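Long-range contacts in predicted sugar phosphatases of the HAD superfamily (Cytophaga hutchinsonii, PDB 2HX1), which probably hydrolyses the phosphate ester of a sugar phosphate or similar substrate with the help of a bound magnesium ion: residues K15-D20 and E227-G232; V100-T105 and M119-A124; N107-L112 and V137-E142; G246-L251 and V272-C277. One frame throughout, in Å; residues are numbered along the deposited sequence.

Interaction 1: residues K15-D20 and E227-G232. With MG (magnesium ion), chain E.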
loop_
_atom_site.group_PDB
_atom_site.type_symbol
_atom_site.label_atom_id
_atom_site.label_comp_id
_atom_site.label_asym_id
_atom_site.label_seq_id
_atom_site.Cartn_x
_atom_site.Cartn_y
_atom_site.Cartn_z
ATOM N N LYS A 15 6.159 -0.815 -39.172
ATOM C CA LYS A 15 5.733 0.323 -39.973
ATOM C C LYS A 15 5.860 1.651 -39.220
ATOM O O LYS A 15 5.989 2.692 -39.840
ATOM C CB LYS A 15 4.304 0.083 -40.473
ATOM C CG LYS A 15 4.245 -1.096 -41.447
ATOM C CD LYS A 15 2.841 -1.342 -41.983
ATOM C CE LYS A 15 2.728 -2.660 -42.734
ATOM N NZ LYS A 15 1.286 -3.131 -42.905
ATOM N N CYS A 16 5.842 1.613 -37.885
ATOM C CA CYS A 16 6.097 2.829 -37.093
ATOM C C CYS A 16 6.755 2.490 -35.781
ATOM O O CYS A 16 6.497 1.426 -35.215
ATOM C CB CYS A 16 4.803 3.578 -36.830
ATOM S SG CYS A 16 5.029 5.252 -36.202
ATOM N N ILE A 17 7.654 3.367 -35.331
ATOM C CA ILE A 17 8.276 3.240 -34.021
ATOM C C ILE A 17 7.649 4.282 -33.087
ATOM O O ILE A 17 7.444 5.437 -33.481
ATOM C CB ILE A 17 9.845 3.445 -34.088
ATOM C CG1 ILE A 17 10.450 2.706 -35.284
ATOM C CG2 ILE A 17 10.537 2.966 -32.812
ATOM C CD1 ILE A 17 10.289 1.183 -35.196
ATOM N N PHE A 18 7.305 3.865 -31.874
ATOM C CA PHE A 18 7.020 4.793 -30.775
ATOM C C PHE A 18 8.207 4.783 -29.804
ATOM O O PHE A 18 8.578 3.741 -29.302
ATOM C CB PHE A 18 5.744 4.428 -29.982
ATOM C CG PHE A 18 4.459 4.415 -30.796
ATOM C CD1 PHE A 18 4.384 4.919 -32.076
ATOM C CD2 PHE A 18 3.289 3.937 -30.223
ATOM C CE1 PHE A 18 3.186 4.904 -32.784
ATOM C CE2 PHE A 18 2.104 3.899 -30.953
ATOM C CZ PHE A 18 2.059 4.407 -32.210
ATOM N N PHE A 19 8.804 5.958 -29.592
ATOM C CA PHE A 19 9.944 6.115 -28.709
ATOM C C PHE A 19 9.510 6.819 -27.416
ATOM O O PHE A 19 8.930 7.876 -27.491
ATOM C CB PHE A 19 11.014 6.992 -29.369
ATOM C CG PHE A 19 11.804 6.319 -30.479
ATOM C CD1 PHE A 19 12.800 5.403 -30.193
ATOM C CD2 PHE A 19 11.584 6.645 -31.786
ATOM C CE1 PHE A 19 13.528 4.816 -31.187
ATOM C CE2 PHE A 19 12.311 6.046 -32.789
ATOM C CZ PHE A 19 13.296 5.167 -32.492
ATOM N N ASP A 20 9.754 6.212 -26.254
ATOM C CA ASP A 20 9.868 6.957 -25.007
ATOM C C ASP A 20 11.112 7.859 -25.136
ATOM O O ASP A 20 12.019 7.522 -25.904
ATOM C CB ASP A 20 10.008 5.990 -23.825
ATOM C CG ASP A 20 10.271 6.693 -22.508
ATOM O OD1 ASP A 20 9.615 7.704 -22.218
ATOM O OD2 ASP A 20 11.149 6.227 -21.756
ATOM N N GLU A 227 2.452 -4.182 -35.830
ATOM C CA GLU A 227 3.414 -3.595 -36.782
ATOM C C GLU A 227 3.940 -2.244 -36.272
ATOM O O GLU A 227 4.588 -1.513 -36.991
ATOM C CB GLU A 227 2.779 -3.423 -38.167
ATOM C CG GLU A 227 2.416 -4.747 -38.844
ATOM C CD GLU A 227 1.682 -4.559 -40.174
ATOM O OE1 GLU A 227 0.900 -3.597 -40.330
ATOM O OE2 GLU A 227 1.883 -5.376 -41.079
ATOM N N ILE A 228 3.614 -1.914 -35.034
ATOM C CA ILE A 228 4.180 -0.774 -34.349
ATOM C C ILE A 228 5.087 -1.282 -33.217
ATOM O O ILE A 228 4.719 -2.201 -32.491
ATOM C CB ILE A 228 3.075 0.102 -33.788
ATOM C CG1 ILE A 228 2.213 0.675 -34.939
ATOM C CG2 ILE A 228 3.668 1.206 -32.948
ATOM C CD1 ILE A 228 0.923 1.423 -34.464
ATOM N N LEU A 229 6.271 -0.679 -33.073
ATOM C CA LEU A 229 7.200 -1.020 -31.963
ATOM C C LEU A 229 7.288 0.114 -30.918
ATOM O O LEU A 229 7.664 1.240 -31.250
ATOM C CB LEU A 229 8.582 -1.342 -32.539
ATOM C CG LEU A 229 9.632 -1.833 -31.554
ATOM C CD1 LEU A 229 9.183 -3.120 -30.895
ATOM C CD2 LEU A 229 11.015 -1.960 -32.201
HETATM N N MSE A 230 6.902 -0.183 -29.675
HETATM C CA MSE A 230 7.069 0.757 -28.561
HETATM C C MSE A 230 8.422 0.497 -27.935
HETATM O O MSE A 230 8.686 -0.609 -27.481
HETATM C CB MSE A 230 5.981 0.609 -27.484
HETATM C CG MSE A 230 6.287 1.391 -26.173
HETATM SE SE MSE A 230 5.985 3.294 -26.430
HETATM C CE MSE A 230 7.343 4.228 -25.410
ATOM N N VAL A 231 9.257 1.526 -27.875
ATOM C CA VAL A 231 10.636 1.415 -27.360
ATOM C C VAL A 231 10.757 2.167 -26.044
ATOM O O VAL A 231 10.530 3.382 -25.978
ATOM C CB VAL A 231 11.646 1.962 -28.430
ATOM C CG1 VAL A 231 13.074 1.890 -27.921
ATOM C CG2 VAL A 231 11.476 1.182 -29.767
ATOM N N GLY A 232 11.088 1.463 -24.973
ATOM C CA GLY A 232 11.190 2.119 -23.666
ATOM C C GLY A 232 12.160 1.489 -22.689
ATOM O O GLY A 232 12.623 0.361 -22.899
HETATM MG MG MG E . 11.952 6.432 -19.974
HETATM O O HOH W 1 10.904 8.193 -19.876
HETATM O O HOH W 2 10.182 5.384 -19.351
HETATM O O HOH W 3 12.742 6.757 -18.169
#

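Interaction 2: residues V100-T105 and M119-A124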
loop_
_atom_site.group_PDB
_atom_site.type_symbol
_atom_site.label_atom_id
_atom_site.label_comp_id
_atom_site.label_asym_id
_atom_site.label_seq_id
_atom_site.Cartn_x
_atom_site.Cartn_y
_atom_site.Cartn_z
ATOM N N VAL A 100 -7.847 27.218 -12.531
ATOM C CA VAL A 100 -7.116 25.931 -12.437
ATOM C C VAL A 100 -5.843 26.221 -11.650
ATOM O O VAL A 100 -5.048 27.070 -12.048
ATOM C CB VAL A 100 -6.834 25.322 -13.853
ATOM C CG1 VAL A 100 -5.888 24.132 -13.791
ATOM C CG2 VAL A 100 -8.149 24.889 -14.515
ATOM N N ALA A 101 -5.708 25.604 -10.474
ATOM C CA ALA A 101 -4.522 25.782 -9.631
ATOM C C ALA A 101 -3.408 24.839 -10.118
ATOM O O ALA A 101 -3.676 23.744 -10.620
ATOM C CB ALA A 101 -4.878 25.549 -8.158
ATOM N N TYR A 102 -2.162 25.272 -10.040
ATOM C CA TYR A 102 -1.087 24.409 -10.475
ATOM C C TYR A 102 0.111 24.426 -9.554
ATOM O O TYR A 102 0.388 25.406 -8.888
ATOM C CB TYR A 102 -0.651 24.742 -11.908
ATOM C CG TYR A 102 0.076 26.072 -12.095
ATOM C CD1 TYR A 102 1.450 26.156 -11.945
ATOM C CD2 TYR A 102 -0.626 27.231 -12.460
ATOM C CE1 TYR A 102 2.122 27.364 -12.142
ATOM C CE2 TYR A 102 0.020 28.419 -12.657
ATOM C CZ TYR A 102 1.397 28.487 -12.498
ATOM O OH TYR A 102 2.035 29.672 -12.687
ATOM N N LEU A 103 0.819 23.304 -9.569
ATOM C CA LEU A 103 2.113 23.168 -8.967
ATOM C C LEU A 103 3.136 23.026 -10.092
ATOM O O LEU A 103 3.123 22.061 -10.848
ATOM C CB LEU A 103 2.151 21.966 -8.003
ATOM C CG LEU A 103 1.441 22.095 -6.657
ATOM C CD1 LEU A 103 1.719 20.869 -5.797
ATOM C CD2 LEU A 103 1.815 23.397 -5.898
ATOM N N GLY A 104 4.006 24.023 -10.217
ATOM C CA GLY A 104 4.984 24.061 -11.308
ATOM C C GLY A 104 5.509 25.463 -11.532
ATOM O O GLY A 104 5.426 26.305 -10.636
ATOM N N THR A 105 6.044 25.695 -12.737
ATOM C CA THR A 105 6.534 26.993 -13.187
ATOM C C THR A 105 5.498 27.653 -14.097
ATOM O O THR A 105 4.663 26.989 -14.716
ATOM C CB THR A 105 7.857 26.861 -14.008
ATOM O OG1 THR A 105 7.695 25.879 -15.053
ATOM C CG2 THR A 105 9.049 26.481 -13.123
HETATM N N MSE A 119 -5.253 30.295 -15.056
HETATM C CA MSE A 119 -4.235 29.493 -14.411
HETATM C C MSE A 119 -3.656 30.334 -13.279
HETATM O O MSE A 119 -3.280 31.488 -13.517
HETATM C CB MSE A 119 -3.103 29.214 -15.374
HETATM C CG MSE A 119 -3.479 28.446 -16.623
HETATM SE SE MSE A 119 -4.027 26.682 -16.205
HETATM C CE MSE A 119 -2.230 25.863 -15.750
ATOM N N LEU A 120 -3.591 29.767 -12.065
ATOM C CA LEU A 120 -2.848 30.364 -10.922
ATOM C C LEU A 120 -2.061 29.304 -10.134
ATOM O O LEU A 120 -2.548 28.184 -9.919
ATOM C CB LEU A 120 -3.796 31.055 -9.937
ATOM C CG LEU A 120 -4.414 32.418 -10.284
ATOM C CD1 LEU A 120 -5.540 32.723 -9.316
ATOM C CD2 LEU A 120 -3.387 33.529 -10.216
ATOM N N PRO A 121 -0.872 29.669 -9.644
ATOM C CA PRO A 121 -0.148 28.720 -8.824
ATOM C C PRO A 121 -0.893 28.496 -7.520
ATOM O O PRO A 121 -1.573 29.418 -7.023
ATOM C CB PRO A 121 1.173 29.422 -8.555
ATOM C CG PRO A 121 0.855 30.860 -8.655
ATOM C CD PRO A 121 -0.167 30.949 -9.754
ATOM N N VAL A 122 -0.763 27.304 -6.944
ATOM C CA VAL A 122 -1.358 27.040 -5.617
ATOM C C VAL A 122 -1.012 28.150 -4.603
ATOM O O VAL A 122 -1.848 28.504 -3.781
ATOM C CB VAL A 122 -0.987 25.628 -5.064
ATOM C CG1 VAL A 122 -1.334 25.510 -3.581
ATOM C CG2 VAL A 122 -1.723 24.527 -5.860
ATOM N N SER A 123 0.176 28.736 -4.710
ATOM C CA SER A 123 0.610 29.808 -3.823
ATOM C C SER A 123 -0.278 31.046 -3.835
ATOM O O SER A 123 -0.302 31.796 -2.857
ATOM C CB SER A 123 1.994 30.285 -4.240
ATOM O OG SER A 123 1.933 30.810 -5.545
ATOM N N ALA A 124 -0.977 31.278 -4.945
ATOM C CA ALA A 124 -1.869 32.445 -5.085
ATOM C C ALA A 124 -3.313 32.132 -4.757
ATOM O O ALA A 124 -4.215 32.929 -5.099
ATOM C CB ALA A 124 -1.771 33.032 -6.501
#

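Interaction 3: residues N107-L112 and V137-E142. With EDO (1,2-ethanediol), chain N.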
loop_
_atom_site.group_PDB
_atom_site.type_symbol
_atom_site.label_atom_id
_atom_site.label_comp_id
_atom_site.label_asym_id
_atom_site.label_seq_id
_atom_site.Cartn_x
_atom_site.Cartn_y
_atom_site.Cartn_z
ATOM N N ASN A 107 6.056 28.872 -16.978
ATOM C CA ASN A 107 6.269 28.322 -18.312
ATOM C C ASN A 107 5.576 26.946 -18.483
ATOM O O ASN A 107 4.995 26.660 -19.518
ATOM C CB ASN A 107 7.772 28.248 -18.619
ATOM C CG ASN A 107 8.453 29.639 -18.690
ATOM O OD1 ASN A 107 7.792 30.693 -18.757
ATOM N ND2 ASN A 107 9.795 29.629 -18.682
ATOM N N SER A 108 5.616 26.100 -17.450
ATOM C CA SER A 108 4.880 24.816 -17.502
ATOM C C SER A 108 3.372 25.018 -17.630
ATOM O O SER A 108 2.694 24.214 -18.253
ATOM C CB SER A 108 5.211 23.912 -16.297
ATOM O OG SER A 108 4.667 24.374 -15.061
ATOM N N ALA A 109 2.860 26.115 -17.068
ATOM C CA ALA A 109 1.426 26.414 -17.067
ATOM C C ALA A 109 0.915 27.057 -18.362
ATOM O O ALA A 109 -0.271 27.005 -18.632
ATOM C CB ALA A 109 1.124 27.315 -15.911
ATOM N N ASN A 110 1.811 27.663 -19.139
ATOM C CA ASN A 110 1.446 28.447 -20.338
ATOM C C ASN A 110 0.662 27.673 -21.406
ATOM O O ASN A 110 -0.337 28.159 -21.960
ATOM C CB ASN A 110 2.713 29.061 -20.962
ATOM C CG ASN A 110 3.119 30.402 -20.313
ATOM O OD1 ASN A 110 2.323 31.059 -19.611
ATOM N ND2 ASN A 110 4.362 30.823 -20.574
ATOM N N TYR A 111 1.110 26.457 -21.674
ATOM C CA TYR A 111 0.438 25.563 -22.618
ATOM C C TYR A 111 -1.034 25.315 -22.276
ATOM O O TYR A 111 -1.840 25.045 -23.172
ATOM C CB TYR A 111 1.157 24.211 -22.624
ATOM C CG TYR A 111 0.615 23.145 -23.571
ATOM C CD1 TYR A 111 0.374 23.424 -24.937
ATOM C CD2 TYR A 111 0.417 21.837 -23.126
ATOM C CE1 TYR A 111 -0.093 22.417 -25.825
ATOM C CE2 TYR A 111 -0.034 20.827 -23.997
ATOM C CZ TYR A 111 -0.303 21.121 -25.335
ATOM O OH TYR A 111 -0.746 20.107 -26.162
ATOM N N LEU A 112 -1.391 25.369 -20.992
ATOM C CA LEU A 112 -2.781 25.035 -20.602
ATOM C C LEU A 112 -3.695 26.259 -20.588
ATOM O O LEU A 112 -4.923 26.111 -20.494
ATOM C CB LEU A 112 -2.818 24.304 -19.255
ATOM C CG LEU A 112 -2.195 22.902 -19.197
ATOM C CD1 LEU A 112 -2.208 22.393 -17.750
ATOM C CD2 LEU A 112 -2.937 21.938 -20.090
ATOM N N VAL A 137 -3.784 21.078 -11.206
ATOM C CA VAL A 137 -2.820 20.304 -12.022
ATOM C C VAL A 137 -1.409 20.347 -11.475
ATOM O O VAL A 137 -0.917 21.403 -11.096
ATOM C CB VAL A 137 -2.840 20.748 -13.485
ATOM C CG1 VAL A 137 -4.197 20.511 -14.024
ATOM C CG2 VAL A 137 -2.496 22.236 -13.624
ATOM N N LEU A 138 -0.771 19.186 -11.414
ATOM C CA LEU A 138 0.647 19.063 -11.057
ATOM C C LEU A 138 1.490 18.956 -12.353
ATOM O O LEU A 138 1.292 18.052 -13.161
ATOM C CB LEU A 138 0.862 17.862 -10.117
ATOM C CG LEU A 138 0.915 18.204 -8.621
ATOM C CD1 LEU A 138 -0.288 19.072 -8.271
ATOM C CD2 LEU A 138 0.960 16.954 -7.763
ATOM N N LEU A 139 2.380 19.930 -12.574
ATOM C CA LEU A 139 3.052 20.089 -13.890
ATOM C C LEU A 139 4.578 19.938 -13.835
ATOM O O LEU A 139 5.188 19.439 -14.794
ATOM C CB LEU A 139 2.737 21.459 -14.507
ATOM C CG LEU A 139 1.272 21.771 -14.823
ATOM C CD1 LEU A 139 1.156 23.237 -15.108
ATOM C CD2 LEU A 139 0.780 20.948 -16.025
ATOM N N ASP A 140 5.182 20.413 -12.751
ATOM C CA ASP A 140 6.644 20.444 -12.625
ATOM C C ASP A 140 7.007 20.409 -11.125
ATOM O O ASP A 140 6.311 20.969 -10.311
ATOM C CB ASP A 140 7.190 21.704 -13.313
ATOM C CG ASP A 140 8.676 21.619 -13.634
ATOM O OD1 ASP A 140 9.483 21.542 -12.701
ATOM O OD2 ASP A 140 9.054 21.663 -14.827
ATOM N N ASP A 141 8.086 19.711 -10.768
ATOM C CA ASP A 141 8.559 19.676 -9.380
ATOM C C ASP A 141 9.183 21.006 -8.935
ATOM O O ASP A 141 9.229 21.319 -7.730
ATOM C CB ASP A 141 9.550 18.527 -9.174
ATOM C CG ASP A 141 10.784 18.664 -10.057
ATOM O OD1 ASP A 141 10.623 18.482 -11.271
ATOM O OD2 ASP A 141 11.890 18.943 -9.539
ATOM N N GLU A 142 9.619 21.810 -9.900
ATOM C CA GLU A 142 10.226 23.108 -9.597
ATOM C C GLU A 142 9.218 24.246 -9.699
ATOM O O GLU A 142 8.183 24.096 -10.320
ATOM C CB GLU A 142 11.389 23.384 -10.547
ATOM C CG GLU A 142 12.552 22.476 -10.302
ATOM C CD GLU A 142 13.695 22.686 -11.286
ATOM O OE1 GLU A 142 13.440 23.045 -12.464
ATOM O OE2 GLU A 142 14.852 22.468 -10.875
HETATM C C1 EDO N . 14.226 20.637 -14.446
HETATM O O1 EDO N . 14.595 19.429 -13.766
HETATM C C2 EDO N . 12.716 20.688 -14.612
HETATM O O2 EDO N . 12.058 19.824 -13.664
#

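Interaction 4: residues G246-L251 and V272-C277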
loop_
_atom_site.group_PDB
_atom_site.type_symbol
_atom_site.label_atom_id
_atom_site.label_comp_id
_atom_site.label_asym_id
_atom_site.label_seq_id
_atom_site.Cartn_x
_atom_site.Cartn_y
_atom_site.Cartn_z
ATOM N N GLY A 246 -1.519 -3.911 -27.513
ATOM C CA GLY A 246 -1.287 -4.785 -28.665
ATOM C C GLY A 246 -0.024 -4.462 -29.439
ATOM O O GLY A 246 0.294 -5.137 -30.425
ATOM N N LEU A 247 0.719 -3.448 -29.000
ATOM C CA LEU A 247 1.951 -3.067 -29.713
ATOM C C LEU A 247 3.039 -4.101 -29.430
ATOM O O LEU A 247 3.002 -4.776 -28.409
ATOM C CB LEU A 247 2.428 -1.677 -29.284
ATOM C CG LEU A 247 1.429 -0.517 -29.375
ATOM C CD1 LEU A 247 2.061 0.780 -28.855
ATOM C CD2 LEU A 247 0.946 -0.367 -30.828
ATOM N N ASP A 248 4.001 -4.260 -30.340
ATOM C CA ASP A 248 5.228 -4.975 -29.937
ATOM C C ASP A 248 5.983 -3.972 -29.086
ATOM O O ASP A 248 5.757 -2.759 -29.187
ATOM C CB ASP A 248 6.078 -5.407 -31.120
ATOM C CG ASP A 248 5.645 -6.747 -31.706
ATOM O OD1 ASP A 248 4.616 -7.316 -31.280
ATOM O OD2 ASP A 248 6.350 -7.225 -32.617
ATOM N N THR A 249 6.847 -4.489 -28.234
ATOM C CA THR A 249 7.633 -3.689 -27.342
ATOM C C THR A 249 9.119 -4.086 -27.325
ATOM O O THR A 249 9.466 -5.264 -27.332
ATOM C CB THR A 249 7.053 -3.759 -25.898
ATOM O OG1 THR A 249 7.024 -5.127 -25.452
ATOM C CG2 THR A 249 5.665 -3.150 -25.874
ATOM N N ALA A 250 9.979 -3.083 -27.227
ATOM C CA ALA A 250 11.405 -3.307 -27.072
ATOM C C ALA A 250 11.874 -2.595 -25.828
ATOM O O ALA A 250 11.751 -1.365 -25.720
ATOM C CB ALA A 250 12.188 -2.825 -28.318
ATOM N N LEU A 251 12.342 -3.373 -24.864
ATOM C CA LEU A 251 13.026 -2.851 -23.686
ATOM C C LEU A 251 14.463 -2.485 -24.052
ATOM O O LEU A 251 15.249 -3.351 -24.478
ATOM C CB LEU A 251 13.099 -3.896 -22.569
ATOM C CG LEU A 251 13.754 -3.354 -21.286
ATOM C CD1 LEU A 251 12.870 -2.276 -20.597
ATOM C CD2 LEU A 251 14.092 -4.460 -20.314
ATOM N N VAL A 272 6.624 -8.816 -19.809
ATOM C CA VAL A 272 7.563 -9.368 -20.779
ATOM C C VAL A 272 7.630 -8.525 -22.053
ATOM O O VAL A 272 6.624 -8.313 -22.729
ATOM C CB VAL A 272 7.179 -10.840 -21.093
ATOM C CG1 VAL A 272 8.231 -11.512 -21.966
ATOM C CG2 VAL A 272 7.024 -11.591 -19.794
ATOM N N PRO A 273 8.835 -8.038 -22.396
ATOM C CA PRO A 273 8.955 -7.323 -23.664
ATOM C C PRO A 273 9.095 -8.280 -24.855
ATOM O O PRO A 273 9.662 -9.368 -24.705
ATOM C CB PRO A 273 10.227 -6.483 -23.475
ATOM C CG PRO A 273 10.967 -7.097 -22.369
ATOM C CD PRO A 273 10.117 -8.127 -21.690
ATOM N N THR A 274 8.584 -7.874 -26.020
ATOM C CA THR A 274 8.786 -8.637 -27.255
ATOM C C THR A 274 10.296 -8.824 -27.475
ATOM O O THR A 274 10.749 -9.928 -27.776
ATOM C CB THR A 274 8.134 -7.976 -28.497
ATOM O OG1 THR A 274 6.870 -7.360 -28.143
ATOM C CG2 THR A 274 7.937 -9.020 -29.643
ATOM N N HIS A 275 11.073 -7.752 -27.268
ATOM C CA HIS A 275 12.501 -7.772 -27.536
ATOM C C HIS A 275 13.263 -6.999 -26.462
ATOM O O HIS A 275 12.698 -6.124 -25.799
ATOM C CB HIS A 275 12.800 -7.091 -28.865
ATOM C CG HIS A 275 12.073 -7.659 -30.029
ATOM N ND1 HIS A 275 12.323 -8.921 -30.520
ATOM C CD2 HIS A 275 11.095 -7.133 -30.808
ATOM C CE1 HIS A 275 11.518 -9.151 -31.550
ATOM N NE2 HIS A 275 10.765 -8.079 -31.742
ATOM N N ILE A 276 14.542 -7.336 -26.302
ATOM C CA ILE A 276 15.429 -6.612 -25.411
ATOM C C ILE A 276 16.603 -6.163 -26.246
ATOM O O ILE A 276 17.102 -6.945 -27.053
ATOM C CB ILE A 276 15.879 -7.439 -24.187
ATOM C CG1 ILE A 276 14.642 -7.957 -23.441
ATOM C CG2 ILE A 276 16.781 -6.556 -23.253
ATOM C CD1 ILE A 276 14.905 -8.960 -22.326
ATOM N N CYS A 277 16.961 -4.882 -26.120
ATOM C CA CYS A 277 18.075 -4.289 -26.868
ATOM C C CYS A 277 18.935 -3.502 -25.902
ATOM O O CYS A 277 18.443 -2.980 -24.908
ATOM C CB CYS A 277 17.576 -3.315 -27.936
ATOM S SG CYS A 277 16.366 -3.935 -29.107
#

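Interaction 1: residues K15-D20 and E227-G232
Two neighbouring parallel strands at the centre of the HAD Rossmann-like core meet here, strand 16-19 and strand 228-232, and the first delivers D20 to the magnesium. The buried middle is close-packed. F18 N donates a hydrogen bond to L229 O and F18 O accepts one from V231 N, each N-to-O distance 2.7 Å, the second nearly along the C=O axis. On the face that carries F18, helix 208-218 packs, and the I228 CG2 methyl sits over the centre of the F18 ring in a CH-pi contact, 3.5 Å from the centroid and 7° off the ring normal. On the face of I17 and V231 the two CG2 methyls touch, and I17 CG2 also lies over the rim of the F19 ring.

The other end is looser and partly exposed. K15 and E227 run alongside each other, and K15 NZ forms a salt bridge with E227 OE1, 2.6 Å away and above the carboxylate plane; E222 O also accepts from this amine. An alanine in place of K15 would remove the ammonium and would probably leave E227 less firmly held.

The bent M230 chain lays CE 3.6 Å from D20 CB at the metal end. With CG anti to the backbone N (chi1 174°), D20 OD2 binds MG at 2.0 Å, while D20 OD1, in a salt bridge with K204 NZ, accepts from a magnesium-bound water at 2.7 Å.

Interaction 2: residues V100-T105 and M119-A124
The Y102 ring makes the broadest contact, lying against the backbone of L120 and P121. P121 CA stands over the centre of the ring, 3.9 Å from the centroid and 11° off its normal, a CH-pi contact, while P121 CD reaches Y102 CE2 at 3.9 Å. CG of Y102 occupies the crowded position between the backbone N and the carbonyl carbon (chi1 70°), and this swings the ring across to the neighbouring strand. M119, bent at chi2 and chi3, lays its SE alongside V100, 3.9 Å from V100 CB, and its CE comes to Y102 CD2. Beyond the last bridge, the side chains of L103 and V122 cross obliquely, L103 CD2 3.7 Å from V122 CB.

Three backbone bonds keep the register. L120 N donates to V100 O, and Y102 N to L120 O at 2.9 Å; V122 N then meets Y102 O from above the carbonyl plane, where the chain turns into a short 3-10 segment. This is the parallel pairing of a beta-alpha-beta unit, strand 98-103, helix 106-110 and strand 117-121, with the last strand at one margin of the five-stranded sheet within the chain.

Further out, A109 of the linking helix packs on the Y102 and M119 side chains, and T153 of helix 146-159 on L103 and V122. A101 and L103 also bond the backbone of strand 133-138 and of L139 just past it.

Interaction 3: residues N107-L112 and V137-E142
D140 OD1 is the best-held polar atom here, gripped by two hydrogen bonds. E142 N donates to D140 OD1 at 2.8 Å and 162°, on the anti lone pair, which closes an Asx turn; O2 of a 1,2-ethanediol, probably from the crystallisation liquor, donates to the same OD1 at 3.2 Å. CG of D140 is anti to the backbone N (chi1 -161°), and its CB lies beside the hydroxyl of S108. An alanine in place of D140 would lose both bonds and would probably leave the turn to E142 less firmly set.

The two segments themselves meet by van der Waals packing, mostly of apolar atoms. L139, just past strand 133-138, pushes its side chain against helix 106-110: L139 CB lies 3.5 Å from S108 OG, and L139 CD1 is 3.7 Å from A109 CA. L139 CD2 goes the other way, tip to tip with L112 CD1 at 3.7 Å, and V137 CG2 approaches that same L112 methyl. The S108 hydroxyl, in the crowded position (chi1 71°), bonds back to O of T105, the N-cap residue just before the helix. Helix 83-94 adds I91 against both L112 and V137.

This is helix-on-sheet packing in the second, five-stranded alpha/beta domain. With that hydroxyl so engaged, the join rests on the fit of methyl groups, while the D140 carboxylate is left to shape the loop that follows the strand.

Interaction 4: residues G246-L251 and V272-C277
From its CB, T274 meets strand 248-252 at every atom. T274 CB lies 3.2 Å from T249 O. OG1, anti to the carbonyl carbon (chi1 -37°), accepts from T249 N at 2.9 Å and 171°, an almost straight bond. CG2, anti to the backbone N, lies by the D248 carboxylate, 3.8 Å from D248 OD2, and over the rim of the H275 ring. T249 answers in kind: its OG1, in the crowded position, accepts from T274 N at 3.2 Å and also bonds N243.

The regular parallel ladder follows, H275 N to T249 O, L251 N to H275 O and C277 N to L251 O, the last at 2.8 Å. On the L251 side of the sheet, P273 CG packs on L251 CB at 3.9 Å. The pairing closes the beta-alpha-beta unit of strand 248-252, helix 262-269 and strand 275-277 at one margin of the core sheet.

Y14 OH bonds both D248 OD2 and H275 NE2, and E5 OE2 is hydrogen-bonded to H275 ND1. Two threonine hydroxyls thus stand in for backbone partners where the second strand has yet to begin, and the nearby carboxylates of E5 and D248 would probably favour a protonated H275.

The four contacts fall into two pairs, one in each alpha/beta domain. Interactions 1 and 4 share the six-stranded core sheet, their centres 9 Å apart: M230 N and M230 O probably bond D248 O and A250 N, and F18 packs on L247. Interactions 2 and 3, with centres 8 Å apart, share the five-stranded sheet through probable hydrogen bonds from V137 N to A101 O and L139 N to L103 O. The pairs lie on opposite sides of the chain's centre. Interaction 1 holds the magnesium ligand D20; F22 and D233 complete the protein's share of the site. A buffer molecule, EPE, lies about 5 Å from the D20 side chain and about 7 Å from that of D140.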